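PDB 1VPY: PROTEIN (hypothetical protein EF0366) from Enterococcus faecalis, which is of unknown function but belongs to the DUF72 family and folds as a TIM alpha/beta barrel. Local coordinates for residues A[42-48]-A[71-76]; A[76-81]-A[97-101]; A[94-98]-A[137-142]; A[170-176]-A[194-200]. The contacts are given in a common frame with arbitrary orientation. Numbering follows the deposited sequence.

Interaction 1 (A[42-48]-A[71-76])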
# COMPACT_ATOMS: atom_id res chain seq x y z
N LEU A 42 6.06 -11.93 -11.18
CA LEU A 42 6.14 -10.63 -10.50
C LEU A 42 6.95 -10.63 -9.19
O LEU A 42 6.98 -11.64 -8.48
CB LEU A 42 4.75 -10.01 -10.32
CG LEU A 42 4.10 -9.52 -11.62
CD1 LEU A 42 2.65 -9.09 -11.40
CD2 LEU A 42 4.89 -8.38 -12.25
N PRO A 43 7.64 -9.51 -8.90
CA PRO A 43 8.47 -9.37 -7.70
C PRO A 43 7.73 -8.79 -6.49
O PRO A 43 8.32 -8.66 -5.41
CB PRO A 43 9.55 -8.40 -8.15
CG PRO A 43 8.83 -7.49 -9.12
CD PRO A 43 7.69 -8.29 -9.73
N LEU A 44 6.47 -8.43 -6.66
CA LEU A 44 5.74 -7.77 -5.60
C LEU A 44 4.27 -8.13 -5.67
O LEU A 44 3.70 -8.24 -6.76
CB LEU A 44 5.92 -6.25 -5.73
CG LEU A 44 5.29 -5.29 -4.72
CD1 LEU A 44 5.91 -5.45 -3.33
CD2 LEU A 44 5.46 -3.88 -5.24
N VAL A 45 3.67 -8.34 -4.51
CA VAL A 45 2.24 -8.55 -4.42
C VAL A 45 1.69 -7.76 -3.24
O VAL A 45 2.38 -7.54 -2.26
CB VAL A 45 1.89 -10.05 -4.28
CG1 VAL A 45 2.06 -10.52 -2.85
CG2 VAL A 45 0.47 -10.32 -4.76
N GLU A 46 0.44 -7.31 -3.37
CA GLU A 46 -0.28 -6.81 -2.21
C GLU A 46 -1.32 -7.84 -1.83
O GLU A 46 -2.13 -8.25 -2.66
CB GLU A 46 -0.94 -5.48 -2.48
CG GLU A 46 -1.71 -4.96 -1.27
CD GLU A 46 -2.47 -3.69 -1.56
OE1 GLU A 46 -1.89 -2.76 -2.15
OE2 GLU A 46 -3.65 -3.62 -1.20
N MSE A 47 -1.30 -8.25 -0.57
CA MSE A 47 -2.28 -9.18 -0.07
C MSE A 47 -3.21 -8.48 0.89
O MSE A 47 -2.77 -7.89 1.88
CB MSE A 47 -1.60 -10.36 0.58
CG MSE A 47 -0.80 -11.17 -0.42
SE MSE A 47 -0.20 -12.86 0.32
CE MSE A 47 -1.96 -13.82 0.52
N ASP A 48 -4.50 -8.54 0.57
CA ASP A 48 -5.54 -7.89 1.34
C ASP A 48 -6.23 -8.83 2.31
O ASP A 48 -7.01 -8.41 3.15
CB ASP A 48 -6.56 -7.27 0.39
CG ASP A 48 -6.01 -6.07 -0.36
OD1 ASP A 48 -4.87 -5.65 -0.08
OD2 ASP A 48 -6.73 -5.55 -1.23
N PHE A 71 11.35 -11.81 -3.27
CA PHE A 71 10.01 -11.37 -3.59
C PHE A 71 9.54 -10.51 -2.42
O PHE A 71 9.93 -10.76 -1.28
CB PHE A 71 9.12 -12.61 -3.74
CG PHE A 71 7.67 -12.31 -3.97
CD1 PHE A 71 7.18 -12.18 -5.27
CD2 PHE A 71 6.79 -12.18 -2.90
CE1 PHE A 71 5.83 -11.91 -5.49
CE2 PHE A 71 5.43 -11.90 -3.12
CZ PHE A 71 4.96 -11.77 -4.41
N ARG A 72 8.73 -9.50 -2.68
CA ARG A 72 8.25 -8.66 -1.59
C ARG A 72 6.74 -8.67 -1.44
O ARG A 72 6.01 -8.83 -2.41
CB ARG A 72 8.79 -7.23 -1.71
CG ARG A 72 10.31 -7.13 -1.68
CD ARG A 72 10.91 -7.48 -0.32
NE ARG A 72 12.37 -7.43 -0.38
CZ ARG A 72 13.17 -8.50 -0.38
NH1 ARG A 72 12.66 -9.72 -0.29
NH2 ARG A 72 14.48 -8.34 -0.44
N PHE A 73 6.30 -8.49 -0.19
CA PHE A 73 4.89 -8.46 0.15
C PHE A 73 4.52 -7.10 0.69
O PHE A 73 5.22 -6.57 1.55
CB PHE A 73 4.59 -9.47 1.26
CG PHE A 73 4.70 -10.90 0.86
CD1 PHE A 73 5.93 -11.55 0.90
CD2 PHE A 73 3.58 -11.62 0.48
CE1 PHE A 73 6.04 -12.89 0.56
CE2 PHE A 73 3.67 -12.96 0.13
CZ PHE A 73 4.91 -13.60 0.17
N VAL A 74 3.43 -6.54 0.18
CA VAL A 74 2.79 -5.42 0.84
C VAL A 74 1.61 -6.03 1.57
O VAL A 74 0.66 -6.52 0.95
CB VAL A 74 2.31 -4.33 -0.13
CG1 VAL A 74 1.49 -3.28 0.61
CG2 VAL A 74 3.51 -3.69 -0.84
N MSE A 75 1.68 -6.02 2.89
CA MSE A 75 0.68 -6.64 3.72
C MSE A 75 -0.30 -5.59 4.23
O MSE A 75 0.08 -4.72 5.01
CB MSE A 75 1.36 -7.36 4.87
CG MSE A 75 0.48 -8.36 5.59
SE MSE A 75 -0.18 -9.78 4.38
CE MSE A 75 1.59 -10.30 3.48
N LYS A 76 -1.55 -5.67 3.80
CA LYS A 76 -2.56 -4.75 4.29
C LYS A 76 -2.96 -5.15 5.71
O LYS A 76 -3.34 -6.30 5.95
CB LYS A 76 -3.77 -4.73 3.37
CG LYS A 76 -4.69 -3.53 3.60
CD LYS A 76 -5.71 -3.37 2.50
CE LYS A 76 -6.55 -2.13 2.77
NZ LYS A 76 -7.78 -2.10 1.97
O HOH W 1 -3.25 -8.56 4.48

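Interaction 2 (A[76-81]-A[97-101])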
# COMPACT_ATOMS: atom_id res chain seq x y z
N LYS A 76 -1.55 -5.67 3.80
CA LYS A 76 -2.56 -4.75 4.29
C LYS A 76 -2.96 -5.15 5.71
O LYS A 76 -3.34 -6.30 5.95
CB LYS A 76 -3.77 -4.73 3.37
CG LYS A 76 -4.69 -3.53 3.60
CD LYS A 76 -5.71 -3.37 2.50
CE LYS A 76 -6.55 -2.13 2.77
NZ LYS A 76 -7.78 -2.10 1.97
N VAL A 77 -2.87 -4.22 6.65
CA VAL A 77 -3.19 -4.48 8.07
C VAL A 77 -4.68 -4.75 8.31
O VAL A 77 -5.54 -4.36 7.51
CB VAL A 77 -2.72 -3.33 9.00
CG1 VAL A 77 -1.23 -3.06 8.82
CG2 VAL A 77 -3.52 -2.07 8.77
N TYR A 78 -4.97 -5.43 9.42
CA TYR A 78 -6.34 -5.74 9.82
C TYR A 78 -7.23 -4.48 9.85
O TYR A 78 -6.81 -3.43 10.34
CB TYR A 78 -6.34 -6.45 11.19
CG TYR A 78 -7.72 -6.84 11.69
CD1 TYR A 78 -8.50 -7.77 11.00
CD2 TYR A 78 -8.24 -6.29 12.87
CE1 TYR A 78 -9.77 -8.13 11.45
CE2 TYR A 78 -9.50 -6.65 13.33
CZ TYR A 78 -10.26 -7.56 12.62
OH TYR A 78 -11.52 -7.92 13.08
N SER A 79 -8.44 -4.60 9.32
CA SER A 79 -9.38 -3.47 9.21
C SER A 79 -9.52 -2.66 10.49
O SER A 79 -9.65 -1.44 10.45
CB SER A 79 -10.75 -3.94 8.70
OG SER A 79 -11.28 -4.98 9.50
N GLY A 80 -9.49 -3.35 11.63
CA GLY A 80 -9.55 -2.71 12.94
C GLY A 80 -8.41 -1.74 13.21
O GLY A 80 -8.60 -0.74 13.91
N ILE A 81 -7.24 -2.03 12.66
CA ILE A 81 -6.05 -1.19 12.85
C ILE A 81 -6.17 0.15 12.11
O ILE A 81 -5.64 1.16 12.56
CB ILE A 81 -4.74 -1.95 12.47
CG1 ILE A 81 -4.47 -3.06 13.49
CG2 ILE A 81 -3.55 -1.01 12.40
CD1 ILE A 81 -3.50 -4.15 13.01
N MSE A 97 -5.25 -6.76 20.02
CA MSE A 97 -5.39 -6.79 18.57
C MSE A 97 -4.04 -6.62 17.85
O MSE A 97 -3.75 -7.33 16.88
CB MSE A 97 -6.38 -5.72 18.11
CG MSE A 97 -6.56 -5.66 16.60
SE MSE A 97 -7.71 -4.21 15.96
CE MSE A 97 -6.75 -2.62 16.76
N ILE A 98 -3.23 -5.67 18.31
CA ILE A 98 -1.90 -5.46 17.76
C ILE A 98 -1.00 -6.68 17.96
O ILE A 98 -0.29 -7.09 17.03
CB ILE A 98 -1.25 -4.16 18.31
CG1 ILE A 98 -1.94 -2.93 17.72
CG2 ILE A 98 0.25 -4.11 18.03
CD1 ILE A 98 -1.83 -2.82 16.20
N THR A 99 -1.06 -7.28 19.15
CA THR A 99 -0.29 -8.49 19.47
C THR A 99 -0.65 -9.67 18.55
O THR A 99 0.23 -10.40 18.12
CB THR A 99 -0.50 -8.95 20.93
OG1 THR A 99 -0.51 -7.81 21.80
CG2 THR A 99 0.60 -9.91 21.37
N ALA A 100 -1.94 -9.84 18.28
CA ALA A 100 -2.41 -10.92 17.42
C ALA A 100 -1.90 -10.74 16.00
O ALA A 100 -1.42 -11.69 15.37
CB ALA A 100 -3.93 -10.99 17.43
N PHE A 101 -1.98 -9.51 15.50
CA PHE A 101 -1.49 -9.18 14.17
C PHE A 101 0.02 -9.42 14.05
O PHE A 101 0.47 -10.13 13.15
CB PHE A 101 -1.85 -7.74 13.78
CG PHE A 101 -1.46 -7.38 12.37
CD1 PHE A 101 -2.26 -7.76 11.29
CD2 PHE A 101 -0.30 -6.66 12.11
CE1 PHE A 101 -1.90 -7.43 9.98
CE2 PHE A 101 0.07 -6.33 10.81
CZ PHE A 101 -0.73 -6.71 9.74

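Interaction 3 (A[94-98]-A[137-142]). With ZN (zinc ion), chain D.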
# COMPACT_ATOMS: atom_id res chain seq x y z
N GLU A 94 -7.31 -2.65 22.01
CA GLU A 94 -6.41 -2.33 20.89
C GLU A 94 -5.09 -3.10 20.98
O GLU A 94 -4.57 -3.55 19.97
CB GLU A 94 -6.14 -0.83 20.84
CG GLU A 94 -7.33 0.03 20.39
CD GLU A 94 -7.01 1.54 20.34
OE1 GLU A 94 -6.03 1.98 20.98
OE2 GLU A 94 -7.76 2.27 19.66
N GLU A 95 -4.58 -3.24 22.20
CA GLU A 95 -3.31 -3.94 22.45
C GLU A 95 -3.36 -5.41 22.06
O GLU A 95 -2.50 -5.89 21.32
CB GLU A 95 -2.87 -3.78 23.92
CG GLU A 95 -2.62 -2.34 24.36
CD GLU A 95 -1.45 -1.66 23.64
OE1 GLU A 95 -0.79 -2.28 22.77
OE2 GLU A 95 -1.17 -0.49 23.96
N GLU A 96 -4.37 -6.12 22.56
CA GLU A 96 -4.60 -7.53 22.23
C GLU A 96 -4.65 -7.73 20.71
O GLU A 96 -4.15 -8.73 20.18
CB GLU A 96 -5.90 -8.00 22.88
CG GLU A 96 -6.17 -9.50 22.80
CD GLU A 96 -7.33 -9.93 23.70
OE1 GLU A 96 -7.22 -9.78 24.93
OE2 GLU A 96 -8.35 -10.43 23.17
N MSE A 97 -5.25 -6.76 20.02
CA MSE A 97 -5.39 -6.79 18.57
C MSE A 97 -4.04 -6.62 17.85
O MSE A 97 -3.75 -7.33 16.88
CB MSE A 97 -6.38 -5.72 18.11
CG MSE A 97 -6.56 -5.66 16.60
SE MSE A 97 -7.71 -4.21 15.96
CE MSE A 97 -6.75 -2.62 16.76
N ILE A 98 -3.23 -5.67 18.31
CA ILE A 98 -1.90 -5.46 17.76
C ILE A 98 -1.00 -6.68 17.96
O ILE A 98 -0.29 -7.09 17.03
CB ILE A 98 -1.25 -4.16 18.31
CG1 ILE A 98 -1.94 -2.93 17.72
CG2 ILE A 98 0.25 -4.11 18.03
CD1 ILE A 98 -1.83 -2.82 16.20
N LYS A 137 0.18 6.55 17.58
CA LYS A 137 -0.07 5.22 18.17
C LYS A 137 0.30 4.09 17.21
O LYS A 137 0.85 3.07 17.64
CB LYS A 137 -1.52 5.07 18.64
CG LYS A 137 -1.90 5.91 19.88
CD LYS A 137 -3.12 5.36 20.61
CE LYS A 137 -4.44 5.71 19.92
NZ LYS A 137 -5.55 4.81 20.36
N ILE A 138 0.01 4.28 15.92
CA ILE A 138 0.40 3.33 14.88
C ILE A 138 1.91 3.13 14.87
O ILE A 138 2.40 2.00 14.85
CB ILE A 138 -0.07 3.78 13.46
CG1 ILE A 138 -1.60 3.79 13.35
CG2 ILE A 138 0.55 2.89 12.37
CD1 ILE A 138 -2.24 2.42 13.29
N ARG A 139 2.64 4.25 14.88
CA ARG A 139 4.11 4.22 14.85
C ARG A 139 4.67 3.44 16.04
O ARG A 139 5.54 2.59 15.87
CB ARG A 139 4.69 5.64 14.79
CG ARG A 139 6.22 5.74 14.90
CD ARG A 139 6.93 5.28 13.64
NE ARG A 139 6.88 3.83 13.47
CZ ARG A 139 7.17 3.19 12.34
NH1 ARG A 139 7.54 3.86 11.26
NH2 ARG A 139 7.10 1.86 12.29
N HIS A 140 4.15 3.73 17.23
CA HIS A 140 4.55 3.03 18.45
C HIS A 140 4.26 1.54 18.37
O HIS A 140 5.15 0.73 18.64
CB HIS A 140 3.87 3.65 19.68
CG HIS A 140 4.14 2.89 20.94
ND1 HIS A 140 5.40 2.76 21.47
CD2 HIS A 140 3.30 2.24 21.78
CE1 HIS A 140 5.33 2.04 22.58
NE2 HIS A 140 4.07 1.71 22.79
N TRP A 141 3.02 1.18 18.00
CA TRP A 141 2.62 -0.22 17.85
C TRP A 141 3.50 -0.99 16.88
O TRP A 141 3.70 -2.19 17.04
CB TRP A 141 1.18 -0.33 17.34
CG TRP A 141 0.13 0.00 18.34
CD1 TRP A 141 0.23 -0.06 19.70
CD2 TRP A 141 -1.21 0.42 18.06
NE1 TRP A 141 -0.95 0.31 20.29
CE2 TRP A 141 -1.86 0.60 19.31
CE3 TRP A 141 -1.93 0.65 16.88
CZ2 TRP A 141 -3.19 1.02 19.40
CZ3 TRP A 141 -3.25 1.07 16.98
CH2 TRP A 141 -3.87 1.25 18.23
N PHE A 142 4.02 -0.29 15.88
CA PHE A 142 4.81 -0.95 14.84
C PHE A 142 6.31 -0.70 14.95
O PHE A 142 7.02 -0.70 13.94
CB PHE A 142 4.27 -0.60 13.46
CG PHE A 142 3.00 -1.32 13.11
CD1 PHE A 142 3.03 -2.60 12.56
CD2 PHE A 142 1.76 -0.73 13.36
CE1 PHE A 142 1.85 -3.27 12.25
CE2 PHE A 142 0.58 -1.39 13.05
CZ PHE A 142 0.62 -2.66 12.50
ZN ZN D . 2.97 0.18 23.66

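Interaction 4 (A[170-176]-A[194-200])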
# COMPACT_ATOMS: atom_id res chain seq x y z
N LYS A 170 7.48 12.19 7.34
CA LYS A 170 8.94 12.09 7.37
C LYS A 170 9.48 11.80 8.77
O LYS A 170 10.24 10.85 8.95
CB LYS A 170 9.60 13.36 6.82
CG LYS A 170 10.22 13.22 5.45
CD LYS A 170 11.61 13.83 5.43
CE LYS A 170 12.13 13.99 4.00
NZ LYS A 170 11.53 15.17 3.34
N GLU A 171 9.08 12.61 9.75
CA GLU A 171 9.51 12.44 11.14
C GLU A 171 9.25 11.05 11.70
O GLU A 171 10.03 10.55 12.50
CB GLU A 171 8.86 13.47 12.05
CG GLU A 171 9.56 14.82 12.09
CD GLU A 171 8.68 15.93 12.64
OE1 GLU A 171 7.51 15.64 13.02
OE2 GLU A 171 9.14 17.09 12.70
N ASN A 172 8.16 10.42 11.27
CA ASN A 172 7.79 9.10 11.75
C ASN A 172 8.23 7.97 10.81
O ASN A 172 7.84 6.83 11.01
CB ASN A 172 6.29 9.02 11.99
CG ASN A 172 5.86 9.87 13.16
OD1 ASN A 172 6.17 9.58 14.32
ND2 ASN A 172 5.12 10.94 12.87
N GLN A 173 9.04 8.31 9.82
CA GLN A 173 9.48 7.37 8.77
C GLN A 173 8.31 6.65 8.09
O GLN A 173 8.44 5.51 7.64
CB GLN A 173 10.49 6.35 9.31
CG GLN A 173 11.80 6.93 9.81
CD GLN A 173 11.82 7.14 11.32
OE1 GLN A 173 10.91 6.72 12.04
NE2 GLN A 173 12.88 7.77 11.81
N PHE A 174 7.15 7.31 8.03
CA PHE A 174 6.00 6.75 7.33
C PHE A 174 6.21 6.94 5.84
O PHE A 174 6.64 8.02 5.39
CB PHE A 174 4.70 7.43 7.76
CG PHE A 174 4.16 6.94 9.08
CD1 PHE A 174 4.25 5.60 9.45
CD2 PHE A 174 3.53 7.83 9.95
CE1 PHE A 174 3.74 5.15 10.67
CE2 PHE A 174 3.01 7.39 11.17
CZ PHE A 174 3.12 6.06 11.53
N SER A 175 5.94 5.89 5.06
CA SER A 175 5.98 5.99 3.61
C SER A 175 4.59 6.39 3.11
O SER A 175 3.69 5.55 3.02
CB SER A 175 6.44 4.67 3.00
OG SER A 175 6.47 4.76 1.59
N LEU A 176 4.39 7.67 2.82
CA LEU A 176 3.05 8.15 2.44
C LEU A 176 2.71 7.67 1.04
O LEU A 176 3.40 7.99 0.07
CB LEU A 176 2.93 9.66 2.53
CG LEU A 176 1.56 10.25 2.15
CD1 LEU A 176 0.48 9.92 3.18
CD2 LEU A 176 1.66 11.76 1.96
N TYR A 194 5.64 12.49 -3.86
CA TYR A 194 6.57 13.07 -2.90
C TYR A 194 7.11 11.95 -2.03
O TYR A 194 6.33 11.10 -1.58
CB TYR A 194 5.86 14.11 -2.02
CG TYR A 194 6.77 14.83 -1.05
CD1 TYR A 194 7.13 14.26 0.18
CD2 TYR A 194 7.30 16.09 -1.36
CE1 TYR A 194 7.98 14.92 1.07
CE2 TYR A 194 8.14 16.75 -0.48
CZ TYR A 194 8.48 16.16 0.73
OH TYR A 194 9.32 16.82 1.59
N VAL A 195 8.42 11.94 -1.79
CA VAL A 195 9.04 10.91 -0.96
C VAL A 195 9.10 11.33 0.51
O VAL A 195 9.80 12.27 0.85
CB VAL A 195 10.47 10.57 -1.43
CG1 VAL A 195 11.05 9.47 -0.58
CG2 VAL A 195 10.47 10.17 -2.89
N THR A 196 8.37 10.62 1.37
CA THR A 196 8.39 10.90 2.81
C THR A 196 9.38 9.99 3.52
O THR A 196 9.89 10.33 4.59
CB THR A 196 7.02 10.68 3.43
OG1 THR A 196 6.60 9.34 3.16
CG2 THR A 196 6.00 11.64 2.86
N ASN A 197 9.62 8.82 2.94
CA ASN A 197 10.62 7.90 3.43
C ASN A 197 11.50 7.46 2.28
O ASN A 197 11.10 6.62 1.47
CB ASN A 197 9.96 6.70 4.11
CG ASN A 197 10.98 5.73 4.71
OD1 ASN A 197 12.18 5.77 4.39
ND2 ASN A 197 10.50 4.85 5.59
N PRO A 198 12.72 8.02 2.19
CA PRO A 198 13.65 7.71 1.10
C PRO A 198 14.03 6.23 0.98
O PRO A 198 14.74 5.86 0.04
CB PRO A 198 14.88 8.56 1.42
CG PRO A 198 14.76 8.91 2.85
CD PRO A 198 13.29 9.02 3.11
N ASN A 199 13.58 5.40 1.92
CA ASN A 199 13.91 3.97 1.90
C ASN A 199 12.91 3.14 1.14
O ASN A 199 13.21 2.00 0.76
CB ASN A 199 14.05 3.41 3.32
CG ASN A 199 15.34 3.82 3.98
OD1 ASN A 199 16.44 3.51 3.50
ND2 ASN A 199 15.23 4.52 5.10
N LEU A 200 11.72 3.69 0.94
CA LEU A 200 10.67 3.02 0.19
C LEU A 200 9.49 3.95 -0.09
O LEU A 200 8.95 4.60 0.81
CB LEU A 200 10.19 1.75 0.91
CG LEU A 200 9.34 1.79 2.18
CD1 LEU A 200 8.60 0.48 2.31
CD2 LEU A 200 10.18 2.06 3.44
O HOH W 2 11.33 14.41 0.70

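Interaction 1 (A[42-48]-A[71-76])
Backbone hydrogen bonds define this contact as two neighbouring parallel strands of the TIM barrel. Strand 44-47 runs beside strand 72-76 with axes 4.8 Å apart and directions 17° apart. Five bonds form the ladder: Arg72 N to Pro43 O (2.9 Å), Val45 N to Arg72 O (3.2 Å), Val74 N to Val45 O (2.8 Å), Met47 N to Val74 O (3.0 Å) and Lys76 N to Met47 O (3.2 Å). A water extends it, donating to Met47 O and Lys76 O, each at 2.7 Å.

Apolar packing differs on the two faces. Leu44, Glu46, Arg72 and Val74 share one, where Leu44 CD1 meets Val74 CG2 at 3.9 Å. On the other, Val45 CG1 lies 3.8 Å from Phe73 CD2, and the selenium of selenomethionine Met47 makes a Met-aromatic contact with the edge of the Phe73 ring, SE to CE2 3.9 Å. Val45 CB also touches Phe71 CZ at 3.5 Å.

Charged groups gather at the C-terminal end, where Glu46 pairs with Arg204 and Lys76 NZ bonds Gln120. Glu46 OE2 and Asp48 OD1 are 2.6 Å apart, so one acid is probably protonated. Ladder and two packed faces together imply a fixed parallel register.

Interaction 2 (A[76-81]-A[97-101])
Phe101 presents one ring face to Ile81, whose CD1 sits 4.2 Å from the ring centroid and 25° off its normal, the geometry of a CH-pi contact. The pair joins two parts of one beta-alpha unit of the TIM barrel: residues 76-81 carry the chain out of strand 72-76, and residues 97-101 belong to helix 94-104, which follows. Val77 CG1 approaches the same ring at CZ, 3.8 Å away, while Tyr78 CB stands 4.3 Å from Phe101 CD1. Phe101 also meets Phe117 of strand 114-120 edge-to-face, so the same ring touches both the loop and a strand of the barrel.

One helical turn earlier, selenomethionine Met97 points toward the loop. Its SE lies 5.0 Å from the centroid of the Tyr78 ring and 87° off the normal, a Met-aromatic contact at the ring edge. Gly80 matters here sterically: a CB built on it would fall 2.7 Å from Met97 SE and clash, whereas Gly80 C itself packs at 3.8 Å from that selenium.

No hydrogen bond crosses between the segments, and the 325 Å² of buried surface is covered mainly by apolar groups. The loop is curled by its own bond, Ile81 N to Tyr78 O at 2.7 Å. That curl places Ile81 against the helix, with its CG1 4.0 Å from Met97 CE and 3.8 Å from Ile98 CD1.

Interaction 3 (A[94-98]-A[137-142])
This is a helix-helix contact on the outer layer of the TIM barrel, bridged by long side chains. The first turn of helix 94-104 faces the end of helix 129-141; the short axes pass 12.0 Å apart at 47°, a spacing too wide for close backbone packing.

Trp141 fills the gap and contributes 115 Å² of covered area. Ile98 lies over the face of its indole: CG1 is 3.7 Å from the centroid of the five-membered ring and 22° off the normal, a CH-pi contact, and 3.4 Å from Trp141 CD2. Ile98 CD1 adds a looser contact with Phe142 CE2 at 4.2 Å.

Two acidic side chains come near the indole: Glu94 OE1 lies at its edge, 3.4 Å from Trp141 CZ2, and Glu95 OE1 is 3.6 Å from Trp141 NE1. Glu94 OE1 also forms a salt bridge with Lys137 NZ at 2.9 Å. Nearby, His140 NE2 binds a zinc ion at 2.1 Å; the histidine itself makes no contact with residues 94-98.

The chemistry is therefore graded: an apolar Ile98-Trp141 CH-pi contact on the buried side passes into a charged pair nearer solvent, so packing and electrostatics both join the helices.

Interaction 4 (A[170-176]-A[194-200])
Lys170, in the last turn of helix 162-171, lies along Thr196: its CA makes a CA-H...O contact with Thr196 O at 3.4 Å, and its CG is 3.0 Å from the same oxygen. At the tip, Lys170 NZ donates to a water 2.8 Å away that donates to Val195 O at 2.6 Å. The helix ends at residue 171 in a Schellman motif: Phe174 N bonds Met169 O, Gln173 N bonds Lys170 O at 2.9 Å, and Gln173, phi 53°, is C-prime. Gln173 O accepts from Asn197 ND2 at 3.0 Å.

Here the chain turns inward from outer helix to barrel strand, the alpha-to-beta connection of a TIM barrel, and residues 194-200 lie alongside it just before the next strand, 201-205. Thr196 OG1 bridges the two peptide groups on either side of Ser175, donating to Phe174 O at 2.6 Å. Ser175 OG itself donates to Leu200 O at 2.6 Å. Leu200 ends a type I turn, closed by Leu200 N to Asn197 O at 3.0 Å, in which Asn197 OD1 accepts from Asn199 N (2.9 Å) as an Asx turn. Leu176 N donates to Thr196 OG1 at 2.8 Å, and Leu176 CB packs 3.7 Å from Thr196 CG2.

The four contacts sample one closed eight-stranded parallel barrel and its helical layer. Interaction 1 pairs two adjacent strands; it shares Lys76 with interaction 2, their centres about 17 Å apart, as strand 72-76 runs into the loop that meets helix 94-104. Interactions 2 and 3 both use that helix, share Met97 and Ile98, and lie about 8 Å apart between centres, with Phe101 CE2 packing 3.8 Å from Phe142 CE1. Interaction 4 comes last along the chain, at strand 175-180, yet touches interaction 3 through Arg139 NH1 and Asn172 O, 3.0 Å apart, a probable hydrogen bond. They cover a strand pair, a beta-alpha loop, two helices and an alpha-to-beta turn, tying neighbouring parts of the barrel.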